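Local coordinates for alpha-1,3-glucanase (Bacillus circulans, PDB 5ZRU), which hydrolyses alpha-1,3-glucan as a family GH87 enzyme, of which this chain is the catalytic part, a beta-sandwich joined to a parallel beta-helix, at residues G76-T82 / R136-W142; M90-L96 / T107-Y113; R53-P58 / L164-D169. One frame throughout, in Å; residues are numbered along the deposited sequence.

All three contacts lie in the beta-sandwich domain. Interactions 1 and 3 belong to one antiparallel sheet, in which strands 76-82 and 166-174 are neighbours; interaction 2 belongs to the sheet facing it. Between the sheets, Leu110 CD2 of interaction 2 lies 3.6 Å from Val140 CG2 of interaction 1, and Ser95 N probably bonds Tyr166 OH of interaction 3 at 3.0 Å. Centres are about 11 to 13 Å apart. Arg80 NH1 reaches Asp169 OD2 at 2.7 Å, a salt bridge that ties interaction 1 to the calcium site of interaction 3. Interactions 1 and 2 also border a bound polyether, probably picked up from the crystallisation medium.

Interaction 1. Residues G76-T82 / R136-W142; sequences GVTMRFT and RFDEVHW. With PE5 (3,6,9,12,15,18,21,24-octaoxahexacosan-1-ol), chain C.
Thr82 OG1 donates to Arg136 O at 2.8 Å, arriving well above the carbonyl plane; with OG1 set opposite the backbone N (chi1 177°) the hydroxyl reaches that oxygen. At Phe137, Thr82 CB lies over one ring face and NH1 of Arg80 over the opposite one, while Phe137 CB sits over the middle of the guanidinium, 3.4 Å from NH2, the two planes 14° apart. Asp138 pairs with Phe81 through the backbone and sends OD1 to His318. These antiparallel strands belong to the larger sheet of the galactose-binding-like beta-sandwich, and on the face bearing Glu139 and His141 the sheet meets the beta-helix. There Glu139 makes salt bridges to Arg347 and Arg371, and one water joins its OE2 to NE of Arg80, whose NH1 is salt-bridged to Asp169. Val140, on the opposite face, suits the apolar interior: its CG2 is 3.9 Å from Met79 CE. The His141 ring stacks on Trp315 and has polyether C11 3.4 Å from its CE1. Trp142 spreads its indole under Val77, whose CG1 sits 4.1 Å from the six-membered ring's centroid, and Met79 CB approaches CZ3 at 3.8 Å; an alanine in place of the tryptophan would probably leave Val77 CG1 and Met79 CB without the ring they pack on.

Interaction 2. Residues M90-L96 / T107-Y113; sequences MGLNGSL and TVPLTSY. With PE5 (3,6,9,12,15,18,21,24-octaoxahexacosan-1-ol), chain C.
Leu96 and Leu110 make the tight, buried side of this contact: Leu110 CD1 presses against Leu96 CG at 3.6 Å, and both branched chains face the interior, where Tyr166 of the opposing sheet packs on both and Val140 on Leu110. Close by, Gly94 N donates to Leu110 O at 2.8 Å, and Leu110 N returns the bond to Gly94 O. Packing is close again past the strand end, where Ser112 OG, which donates to Pro84 O, receives Leu92 N at 2.9 Å, and where a CB on Gly91 would fall 2.6 Å from Tyr113 N, a place only glycine can fill comfortably. The two strands form a beta hairpin at the rim of the five-stranded sheet of the sandwich, 103-111 being an outermost strand. Thr111 OG1 accepts from Tyr113 N, an ST turn that ends this strand; it stands opposite its own backbone N (chi1 -176°), which brings it alongside Asn93 OD1, 2.9 Å away. Here the looser side begins: polar Asn93 suits an exposed place, and the polyether crosses it and Thr111, its O3 3.3 Å from Thr111 CG2. Met90 touches lightly, its CE 4.3 Å from Tyr113 CE1, while Tyr113 CD2 meets polyether C1 at 3.8 Å.

Interaction 3. Residues R53-P58 / L164-D169; sequences RYIALP and LEYGVD. With CA (calcium ion), chain M.
Seven oxygens grip the calcium ion that joins Arg53 to Asp169: Arg53 O binds it at 2.3 Å, Asp169 OD1 at 2.4 Å, a water completes the local share, and Asp22, Thr23 and Ser50 supply the rest. The site closes one end of an antiparallel strand pair in the larger sheet of a galactose-binding-like beta-sandwich. An aspartate suits the position because its two oxygens divide the work: OD1 takes the metal while OD2 holds Arg80, which as a second-shell residue probably fixes the carboxylate's rotation and shares its charge.

Further along, Ile55 and Val168 exchange both backbone bonds, and Leu57 N donates to Tyr166 O at 2.7 Å. Leu57 and Val168 point into the sandwich, where Leu57 CD1 meets Val168 CG2 at 3.7 Å and Leu96 of the opposite sheet packs on both. Tyr54 lies along the pair on the side away from Leu96. With CG tucked between its backbone N and carbonyl carbon (chi1 72°), its ring lies along the neighbouring strand, and CE2 comes 3.6 Å from Gly167 CA, which meets the ring at its edge. With the ring in this position a CB would overlap that ring carbon, so glycine suits the place. Beside it, Glu165 stretches back over the first strand, bringing OE1 against Pro58 CB and OE2 within 3.5 Å of Ala56 CB, a small methyl that leaves it room. In the plane of the tyrosine ring a single water sits 2.7 Å from Tyr54 OH and donates to Glu165 OE2 at 2.8 Å.

Interaction 1. Residues G76-T82 / R136-W142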
loop_
_atom_site.group_PDB
_atom_site.type_symbol
_atom_site.label_atom_id
_atom_site.label_comp_id
_atom_site.label_asym_id
_atom_site.label_seq_id
_atom_site.Cartn_x
_atom_site.Cartn_y
_atom_site.Cartn_z
ATOM N N GLY A 76 2.586 -19.418 -9.431
ATOM C CA GLY A 76 3.036 -18.106 -9.002
ATOM C C GLY A 76 3.088 -18.012 -7.494
ATOM O O GLY A 76 2.083 -18.228 -6.816
ATOM N N VAL A 77 4.276 -17.715 -6.958
ATOM C CA VAL A 77 4.470 -17.635 -5.514
ATOM C C VAL A 77 4.986 -16.248 -5.153
ATOM O O VAL A 77 5.965 -15.777 -5.737
ATOM C CB VAL A 77 5.446 -18.705 -4.988
ATOM C CG1 VAL A 77 5.502 -18.641 -3.455
ATOM C CG2 VAL A 77 5.027 -20.108 -5.457
ATOM N N THR A 78 4.355 -15.625 -4.165
ATOM C CA THR A 78 4.852 -14.400 -3.554
ATOM C C THR A 78 5.183 -14.711 -2.103
ATOM O O THR A 78 4.463 -15.466 -1.446
ATOM C CB THR A 78 3.820 -13.268 -3.630
ATOM O OG1 THR A 78 3.401 -13.103 -4.987
ATOM C CG2 THR A 78 4.421 -11.959 -3.138
ATOM N N MET A 79 6.298 -14.174 -1.617
ATOM C CA MET A 79 6.720 -14.410 -0.239
ATOM C C MET A 79 6.949 -13.072 0.445
ATOM O O MET A 79 7.668 -12.221 -0.087
ATOM C CB MET A 79 8.001 -15.254 -0.175
ATOM C CG MET A 79 8.513 -15.454 1.275
ATOM S SD MET A 79 9.953 -16.549 1.366
ATOM C CE MET A 79 11.170 -15.556 0.506
ATOM N N ARG A 80 6.342 -12.888 1.616
ATOM C CA ARG A 80 6.649 -11.747 2.472
ATOM C C ARG A 80 7.653 -12.203 3.521
ATOM O O ARG A 80 7.401 -13.177 4.247
ATOM C CB ARG A 80 5.391 -11.170 3.118
ATOM C CG ARG A 80 5.647 -9.858 3.867
ATOM C CD ARG A 80 4.342 -9.175 4.222
ATOM N NE ARG A 80 4.557 -7.834 4.760
ATOM C CZ ARG A 80 4.585 -7.539 6.055
ATOM N NH1 ARG A 80 4.412 -8.490 6.970
ATOM N NH2 ARG A 80 4.778 -6.280 6.436
ATOM N N PHE A 81 8.788 -11.509 3.590
ATOM C CA PHE A 81 9.944 -11.975 4.348
ATOM C C PHE A 81 10.621 -10.785 5.017
ATOM O O PHE A 81 10.358 -9.625 4.681
ATOM C CB PHE A 81 10.964 -12.684 3.434
ATOM C CG PHE A 81 11.726 -11.725 2.560
ATOM C CD1 PHE A 81 11.153 -11.238 1.397
ATOM C CD2 PHE A 81 12.976 -11.254 2.937
ATOM C CE1 PHE A 81 11.824 -10.315 0.598
ATOM C CE2 PHE A 81 13.652 -10.329 2.163
ATOM C CZ PHE A 81 13.076 -9.858 0.978
ATOM N N THR A 82 11.544 -11.084 5.939
ATOM C CA THR A 82 12.436 -10.071 6.496
ATOM C C THR A 82 13.853 -10.631 6.546
ATOM O O THR A 82 14.054 -11.843 6.674
ATOM C CB THR A 82 11.999 -9.619 7.914
ATOM O OG1 THR A 82 12.946 -8.673 8.435
ATOM C CG2 THR A 82 11.938 -10.813 8.868
ATOM N N ARG A 136 10.439 -3.292 8.015
ATOM C CA ARG A 136 11.327 -4.435 8.198
ATOM C C ARG A 136 10.987 -5.607 7.284
ATOM O O ARG A 136 11.828 -6.497 7.108
ATOM C CB ARG A 136 11.317 -4.866 9.671
ATOM C CG ARG A 136 12.098 -3.884 10.559
ATOM C CD ARG A 136 11.873 -4.138 12.052
ATOM N NE ARG A 136 10.586 -3.587 12.464
ATOM C CZ ARG A 136 10.288 -3.216 13.706
ATOM N NH1 ARG A 136 11.185 -3.346 14.683
ATOM N NH2 ARG A 136 9.100 -2.696 13.963
ATOM N N PHE A 137 9.789 -5.631 6.691
ATOM C CA PHE A 137 9.402 -6.708 5.794
ATOM C C PHE A 137 9.363 -6.220 4.347
ATOM O O PHE A 137 9.231 -5.025 4.065
ATOM C CB PHE A 137 8.046 -7.309 6.203
ATOM C CG PHE A 137 8.124 -8.222 7.404
ATOM C CD1 PHE A 137 8.116 -7.701 8.695
ATOM C CD2 PHE A 137 8.220 -9.599 7.238
ATOM C CE1 PHE A 137 8.200 -8.541 9.811
ATOM C CE2 PHE A 137 8.312 -10.457 8.345
ATOM C CZ PHE A 137 8.297 -9.932 9.631
ATOM N N ASP A 138 9.504 -7.173 3.429
ATOM C CA ASP A 138 9.498 -6.909 1.996
ATOM C C ASP A 138 8.924 -8.143 1.312
ATOM O O ASP A 138 8.616 -9.141 1.965
ATOM C CB ASP A 138 10.913 -6.584 1.486
ATOM C CG ASP A 138 10.909 -5.789 0.175
ATOM O OD1 ASP A 138 9.823 -5.501 -0.370
ATOM O OD2 ASP A 138 12.003 -5.449 -0.318
ATOM N N GLU A 139 8.799 -8.091 -0.015
ATOM C CA GLU A 139 8.272 -9.226 -0.761
ATOM C C GLU A 139 9.164 -9.538 -1.952
ATOM O O GLU A 139 9.895 -8.672 -2.446
ATOM C CB GLU A 139 6.832 -8.968 -1.245
ATOM C CG GLU A 139 5.847 -8.870 -0.096
ATOM C CD GLU A 139 4.415 -8.716 -0.556
ATOM O OE1 GLU A 139 4.152 -8.748 -1.774
ATOM O OE2 GLU A 139 3.555 -8.541 0.312
ATOM N N VAL A 140 9.121 -10.803 -2.374
ATOM C CA VAL A 140 9.646 -11.237 -3.662
ATOM C C VAL A 140 8.607 -12.175 -4.253
ATOM O O VAL A 140 7.735 -12.685 -3.547
ATOM C CB VAL A 140 11.020 -11.950 -3.580
ATOM C CG1 VAL A 140 12.120 -10.963 -3.192
ATOM C CG2 VAL A 140 10.972 -13.115 -2.591
ATOM N N HIS A 141 8.686 -12.385 -5.565
ATOM C CA HIS A 141 7.826 -13.383 -6.191
ATOM C C HIS A 141 8.617 -14.133 -7.249
ATOM O O HIS A 141 9.626 -13.647 -7.762
ATOM C CB HIS A 141 6.539 -12.761 -6.777
ATOM C CG HIS A 141 6.762 -11.798 -7.908
ATOM N ND1 HIS A 141 7.125 -10.481 -7.709
ATOM C CD2 HIS A 141 6.621 -11.949 -9.250
ATOM C CE1 HIS A 141 7.220 -9.870 -8.878
ATOM N NE2 HIS A 141 6.925 -10.740 -9.829
ATOM N N TRP A 142 8.163 -15.348 -7.550
ATOM C CA TRP A 142 8.823 -16.178 -8.552
ATOM C C TRP A 142 7.800 -17.157 -9.105
ATOM O O TRP A 142 6.725 -17.343 -8.534
ATOM C CB TRP A 142 10.034 -16.919 -7.963
ATOM C CG TRP A 142 9.674 -17.932 -6.887
ATOM C CD1 TRP A 142 9.360 -19.248 -7.076
ATOM C CD2 TRP A 142 9.592 -17.701 -5.473
ATOM N NE1 TRP A 142 9.089 -19.852 -5.872
ATOM C CE2 TRP A 142 9.231 -18.927 -4.869
ATOM C CE3 TRP A 142 9.801 -16.581 -4.659
ATOM C CZ2 TRP A 142 9.064 -19.062 -3.494
ATOM C CZ3 TRP A 142 9.633 -16.714 -3.287
ATOM C CH2 TRP A 142 9.277 -17.951 -2.715
HETATM C C48 PE5 C . 18.540 -3.430 -9.914
HETATM C C50 PE5 C . 18.042 -3.194 -8.483
HETATM O O1 PE5 C . 18.924 -3.782 -7.564
HETATM C C1 PE5 C . 18.604 -3.567 -6.217
HETATM C C2 PE5 C . 19.500 -4.407 -5.303
HETATM O O2 PE5 C . 19.249 -5.767 -5.516
HETATM C C3 PE5 C . 20.103 -6.655 -4.852
HETATM C C4 PE5 C . 19.747 -8.097 -5.237
HETATM O O3 PE5 C . 18.399 -8.352 -4.945
HETATM C C5 PE5 C . 17.947 -9.662 -5.162
HETATM C C6 PE5 C . 16.626 -9.654 -5.945
HETATM O O4 PE5 C . 15.509 -9.569 -5.097
HETATM C C7 PE5 C . 14.463 -8.741 -5.538
HETATM C C8 PE5 C . 14.038 -9.123 -6.958
HETATM O O5 PE5 C . 13.274 -8.095 -7.504
HETATM C C9 PE5 C . 13.046 -8.199 -8.884
HETATM C C10 PE5 C . 11.605 -8.638 -9.107
HETATM O O6 PE5 C . 11.590 -9.779 -9.912
HETATM C C11 PE5 C . 10.424 -10.543 -9.821
HETATM C C12 PE5 C . 10.627 -11.892 -10.497
HETATM O O7 PE5 C . 9.714 -11.957 -11.548
HETATM C C13 PE5 C . 9.111 -13.204 -11.734
HETATM C C14 PE5 C . 8.682 -13.314 -13.196
HETATM O O8 PE5 C . 9.642 -12.666 -13.982
HETATM C C15 PE5 C . 9.372 -12.610 -15.358
HETATM C C16 PE5 C . 10.455 -13.386 -16.122
HETATM O O52 PE5 C . 11.323 -12.510 -16.786
HETATM O O HOH W 1 4.713 -6.709 2.117
#

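Interaction 2. Residues M90-L96 / T107-Y113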
loop_
_atom_site.group_PDB
_atom_site.type_symbol
_atom_site.label_atom_id
_atom_site.label_comp_id
_atom_site.label_asym_id
_atom_site.label_seq_id
_atom_site.Cartn_x
_atom_site.Cartn_y
_atom_site.Cartn_z
ATOM N N MET A 90 22.861 0.256 3.479
ATOM C CA MET A 90 22.716 -0.046 2.061
ATOM C C MET A 90 22.002 -1.368 1.817
ATOM O O MET A 90 21.631 -1.654 0.672
ATOM C CB MET A 90 24.083 -0.073 1.372
ATOM C CG MET A 90 24.776 1.280 1.336
ATOM S SD MET A 90 23.794 2.495 0.421
ATOM C CE MET A 90 23.719 1.712 -1.181
ATOM N N GLY A 91 21.809 -2.178 2.851
ATOM C CA GLY A 91 21.177 -3.470 2.706
ATOM C C GLY A 91 22.185 -4.588 2.506
ATOM O O GLY A 91 23.370 -4.376 2.235
ATOM N N LEU A 92 21.688 -5.812 2.643
ATOM C CA LEU A 92 22.472 -7.019 2.445
ATOM C C LEU A 92 21.811 -7.879 1.376
ATOM O O LEU A 92 20.587 -7.860 1.215
ATOM C CB LEU A 92 22.591 -7.820 3.749
ATOM C CG LEU A 92 23.331 -7.133 4.897
ATOM C CD1 LEU A 92 23.130 -7.926 6.179
ATOM C CD2 LEU A 92 24.816 -7.003 4.554
ATOM N N ASN A 93 22.620 -8.641 0.654
ATOM C CA ASN A 93 22.106 -9.596 -0.318
ATOM C C ASN A 93 22.228 -11.009 0.237
ATOM O O ASN A 93 23.227 -11.351 0.877
ATOM C CB ASN A 93 22.855 -9.477 -1.644
ATOM C CG ASN A 93 22.681 -8.109 -2.283
ATOM O OD1 ASN A 93 21.691 -7.427 -2.039
ATOM N ND2 ASN A 93 23.635 -7.711 -3.116
ATOM N N GLY A 94 21.216 -11.819 -0.015
ATOM C CA GLY A 94 21.153 -13.163 0.527
ATOM C C GLY A 94 20.238 -14.014 -0.308
ATOM O O GLY A 94 20.053 -13.757 -1.511
ATOM N N SER A 95 19.629 -15.015 0.312
ATOM C CA SER A 95 18.812 -15.958 -0.440
ATOM C C SER A 95 18.097 -16.886 0.527
ATOM O O SER A 95 18.491 -17.025 1.688
ATOM C CB SER A 95 19.662 -16.779 -1.417
ATOM O OG SER A 95 20.583 -17.608 -0.710
ATOM N N LEU A 96 17.046 -17.532 0.021
ATOM C CA LEU A 96 16.426 -18.674 0.679
ATOM C C LEU A 96 16.141 -19.733 -0.379
ATOM O O LEU A 96 15.950 -19.410 -1.551
ATOM C CB LEU A 96 15.131 -18.284 1.416
ATOM C CG LEU A 96 15.285 -17.561 2.759
ATOM C CD1 LEU A 96 13.935 -17.070 3.260
ATOM C CD2 LEU A 96 15.939 -18.461 3.820
ATOM N N THR A 107 16.748 -21.518 -5.698
ATOM C CA THR A 107 17.321 -20.611 -4.716
ATOM C C THR A 107 16.846 -19.216 -5.098
ATOM O O THR A 107 17.115 -18.749 -6.209
ATOM C CB THR A 107 18.846 -20.698 -4.677
ATOM O OG1 THR A 107 19.231 -22.012 -4.247
ATOM C CG2 THR A 107 19.393 -19.680 -3.684
ATOM N N VAL A 108 16.105 -18.579 -4.202
ATOM C CA VAL A 108 15.480 -17.286 -4.467
ATOM C C VAL A 108 16.392 -16.199 -3.910
ATOM O O VAL A 108 16.592 -16.147 -2.688
ATOM C CB VAL A 108 14.081 -17.198 -3.840
ATOM C CG1 VAL A 108 13.491 -15.801 -4.050
ATOM C CG2 VAL A 108 13.179 -18.237 -4.445
ATOM N N PRO A 109 16.953 -15.329 -4.744
ATOM C CA PRO A 109 17.751 -14.221 -4.213
ATOM C C PRO A 109 16.873 -13.237 -3.451
ATOM O O PRO A 109 15.716 -12.997 -3.807
ATOM C CB PRO A 109 18.353 -13.572 -5.469
ATOM C CG PRO A 109 18.102 -14.546 -6.592
ATOM C CD PRO A 109 16.873 -15.306 -6.213
ATOM N N LEU A 110 17.453 -12.668 -2.391
ATOM C CA LEU A 110 16.773 -11.761 -1.477
ATOM C C LEU A 110 17.686 -10.589 -1.158
ATOM O O LEU A 110 18.914 -10.716 -1.195
ATOM C CB LEU A 110 16.388 -12.461 -0.157
ATOM C CG LEU A 110 15.488 -13.688 -0.281
ATOM C CD1 LEU A 110 15.399 -14.365 1.075
ATOM C CD2 LEU A 110 14.101 -13.276 -0.797
ATOM N N THR A 111 17.086 -9.450 -0.813
ATOM C CA THR A 111 17.891 -8.303 -0.407
ATOM C C THR A 111 17.100 -7.470 0.592
ATOM O O THR A 111 15.861 -7.460 0.569
ATOM C CB THR A 111 18.319 -7.445 -1.613
ATOM O OG1 THR A 111 19.178 -6.380 -1.173
ATOM C CG2 THR A 111 17.100 -6.838 -2.311
ATOM N N SER A 112 17.822 -6.782 1.483
ATOM C CA SER A 112 17.211 -5.763 2.331
ATOM C C SER A 112 17.456 -4.360 1.794
ATOM O O SER A 112 17.158 -3.384 2.487
ATOM C CB SER A 112 17.698 -5.880 3.786
ATOM O OG SER A 112 19.117 -5.941 3.888
ATOM N N TYR A 113 17.957 -4.252 0.556
ATOM C CA TYR A 113 18.228 -2.957 -0.077
ATOM C C TYR A 113 17.011 -2.037 -0.053
ATOM O O TYR A 113 17.120 -0.854 0.293
ATOM C CB TYR A 113 18.682 -3.176 -1.524
ATOM C CG TYR A 113 18.860 -1.894 -2.330
ATOM C CD1 TYR A 113 20.052 -1.175 -2.267
ATOM C CD2 TYR A 113 17.845 -1.410 -3.155
ATOM C CE1 TYR A 113 20.240 -0.011 -3.000
ATOM C CE2 TYR A 113 18.020 -0.225 -3.898
ATOM C CZ TYR A 113 19.224 0.456 -3.811
ATOM O OH TYR A 113 19.428 1.603 -4.529
HETATM C C48 PE5 C . 18.540 -3.430 -9.914
HETATM C C50 PE5 C . 18.042 -3.194 -8.483
HETATM O O1 PE5 C . 18.924 -3.782 -7.564
HETATM C C1 PE5 C . 18.604 -3.567 -6.217
HETATM C C2 PE5 C . 19.500 -4.407 -5.303
HETATM O O2 PE5 C . 19.249 -5.767 -5.516
HETATM C C3 PE5 C . 20.103 -6.655 -4.852
HETATM C C4 PE5 C . 19.747 -8.097 -5.237
HETATM O O3 PE5 C . 18.399 -8.352 -4.945
HETATM C C5 PE5 C . 17.947 -9.662 -5.162
HETATM C C6 PE5 C . 16.626 -9.654 -5.945
HETATM O O4 PE5 C . 15.509 -9.569 -5.097
HETATM C C7 PE5 C . 14.463 -8.741 -5.538
HETATM C C8 PE5 C . 14.038 -9.123 -6.958
HETATM O O5 PE5 C . 13.274 -8.095 -7.504
HETATM C C9 PE5 C . 13.046 -8.199 -8.884
HETATM C C10 PE5 C . 11.605 -8.638 -9.107
HETATM O O6 PE5 C . 11.590 -9.779 -9.912
HETATM C C11 PE5 C . 10.424 -10.543 -9.821
HETATM C C12 PE5 C . 10.627 -11.892 -10.497
HETATM O O7 PE5 C . 9.714 -11.957 -11.548
HETATM C C13 PE5 C . 9.111 -13.204 -11.734
HETATM C C14 PE5 C . 8.682 -13.314 -13.196
HETATM O O8 PE5 C . 9.642 -12.666 -13.982
HETATM C C15 PE5 C . 9.372 -12.610 -15.358
HETATM C C16 PE5 C . 10.455 -13.386 -16.122
HETATM O O52 PE5 C . 11.323 -12.510 -16.786
#

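Interaction 3. Residues R53-P58 / L164-D169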
loop_
_atom_site.group_PDB
_atom_site.type_symbol
_atom_site.label_atom_id
_atom_site.label_comp_id
_atom_site.label_asym_id
_atom_site.label_seq_id
_atom_site.Cartn_x
_atom_site.Cartn_y
_atom_site.Cartn_z
ATOM N N ARG A 53 2.988 -12.108 13.911
ATOM C CA ARG A 53 3.622 -13.410 14.073
ATOM C C ARG A 53 4.328 -13.779 12.776
ATOM O O ARG A 53 3.762 -13.601 11.703
ATOM C CB ARG A 53 2.594 -14.499 14.406
ATOM C CG ARG A 53 1.918 -14.344 15.751
ATOM C CD ARG A 53 0.596 -15.086 15.782
ATOM N NE ARG A 53 0.783 -16.530 15.793
ATOM C CZ ARG A 53 1.071 -17.233 16.885
ATOM N NH1 ARG A 53 1.219 -16.615 18.051
ATOM N NH2 ARG A 53 1.223 -18.548 16.814
ATOM N N TYR A 54 5.553 -14.292 12.869
ATOM C CA TYR A 54 6.221 -14.826 11.689
ATOM C C TYR A 54 7.162 -15.941 12.120
ATOM O O TYR A 54 7.382 -16.165 13.313
ATOM C CB TYR A 54 6.974 -13.733 10.912
ATOM C CG TYR A 54 8.238 -13.212 11.577
ATOM C CD1 TYR A 54 8.176 -12.242 12.582
ATOM C CD2 TYR A 54 9.492 -13.667 11.179
ATOM C CE1 TYR A 54 9.347 -11.739 13.174
ATOM C CE2 TYR A 54 10.665 -13.174 11.764
ATOM C CZ TYR A 54 10.583 -12.209 12.760
ATOM O OH TYR A 54 11.738 -11.717 13.333
ATOM N N ILE A 55 7.703 -16.654 11.131
ATOM C CA ILE A 55 8.626 -17.760 11.380
ATOM C C ILE A 55 10.042 -17.261 11.140
ATOM O O ILE A 55 10.385 -16.830 10.031
ATOM C CB ILE A 55 8.314 -18.977 10.491
ATOM C CG1 ILE A 55 6.889 -19.460 10.732
ATOM C CG2 ILE A 55 9.308 -20.108 10.766
ATOM C CD1 ILE A 55 6.139 -19.722 9.451
ATOM N N ALA A 56 10.872 -17.327 12.174
ATOM C CA ALA A 56 12.280 -16.998 12.038
ATOM C C ALA A 56 13.052 -18.231 11.583
ATOM O O ALA A 56 12.842 -19.335 12.107
ATOM C CB ALA A 56 12.845 -16.466 13.356
ATOM N N LEU A 57 13.935 -18.035 10.596
ATOM C CA LEU A 57 14.870 -19.039 10.100
ATOM C C LEU A 57 16.286 -18.597 10.468
ATOM O O LEU A 57 16.994 -17.984 9.656
ATOM C CB LEU A 57 14.724 -19.216 8.585
ATOM C CG LEU A 57 13.287 -19.407 8.080
ATOM C CD1 LEU A 57 13.249 -19.532 6.556
ATOM C CD2 LEU A 57 12.635 -20.609 8.739
ATOM N N PRO A 58 16.725 -18.862 11.700
ATOM C CA PRO A 58 17.985 -18.269 12.162
ATOM C C PRO A 58 19.226 -18.979 11.666
ATOM O O PRO A 58 20.297 -18.361 11.654
ATOM C CB PRO A 58 17.886 -18.369 13.695
ATOM C CG PRO A 58 16.487 -18.787 13.991
ATOM C CD PRO A 58 15.986 -19.510 12.792
ATOM N N LEU A 164 22.997 -14.987 8.000
ATOM C CA LEU A 164 21.909 -14.062 8.275
ATOM C C LEU A 164 20.685 -14.809 8.774
ATOM O O LEU A 164 20.378 -15.911 8.308
ATOM C CB LEU A 164 21.553 -13.255 7.020
ATOM C CG LEU A 164 22.687 -12.509 6.324
ATOM C CD1 LEU A 164 22.162 -11.732 5.109
ATOM C CD2 LEU A 164 23.414 -11.587 7.290
ATOM N N GLU A 165 19.981 -14.206 9.731
ATOM C CA GLU A 165 18.678 -14.705 10.129
ATOM C C GLU A 165 17.628 -14.118 9.200
ATOM O O GLU A 165 17.556 -12.900 9.024
ATOM C CB GLU A 165 18.354 -14.353 11.582
ATOM C CG GLU A 165 16.884 -14.584 11.958
ATOM C CD GLU A 165 16.623 -14.532 13.463
ATOM O OE1 GLU A 165 17.550 -14.831 14.243
ATOM O OE2 GLU A 165 15.485 -14.197 13.870
ATOM N N TYR A 166 16.835 -14.988 8.600
ATOM C CA TYR A 166 15.720 -14.589 7.759
ATOM C C TYR A 166 14.424 -14.804 8.527
ATOM O O TYR A 166 14.367 -15.564 9.495
ATOM C CB TYR A 166 15.708 -15.411 6.461
ATOM C CG TYR A 166 16.921 -15.203 5.598
ATOM C CD1 TYR A 166 18.088 -15.917 5.828
ATOM C CD2 TYR A 166 16.903 -14.292 4.548
ATOM C CE1 TYR A 166 19.204 -15.720 5.042
ATOM C CE2 TYR A 166 18.008 -14.097 3.755
ATOM C CZ TYR A 166 19.159 -14.821 4.008
ATOM O OH TYR A 166 20.266 -14.626 3.222
ATOM N N GLY A 167 13.385 -14.113 8.107
ATOM C CA GLY A 167 12.047 -14.378 8.608
ATOM C C GLY A 167 11.091 -14.556 7.450
ATOM O O GLY A 167 11.199 -13.865 6.440
ATOM N N VAL A 168 10.158 -15.492 7.602
ATOM C CA VAL A 168 9.115 -15.694 6.598
ATOM C C VAL A 168 7.764 -15.461 7.252
ATOM O O VAL A 168 7.407 -16.144 8.219
ATOM C CB VAL A 168 9.177 -17.093 5.964
ATOM C CG1 VAL A 168 8.106 -17.231 4.891
ATOM C CG2 VAL A 168 10.553 -17.323 5.358
ATOM N N ASP A 169 6.996 -14.522 6.696
ATOM C CA ASP A 169 5.649 -14.221 7.178
ATOM C C ASP A 169 4.620 -15.139 6.517
ATOM O O ASP A 169 3.941 -15.923 7.193
ATOM C CB ASP A 169 5.346 -12.738 6.902
ATOM C CG ASP A 169 4.101 -12.237 7.594
ATOM O OD1 ASP A 169 3.441 -13.014 8.322
ATOM O OD2 ASP A 169 3.772 -11.043 7.392
HETATM CA CA CA M . 2.100 -13.790 10.094
HETATM O O HOH W 2 13.861 -12.773 12.034
HETATM O O HOH W 3 0.080 -14.814 11.080
#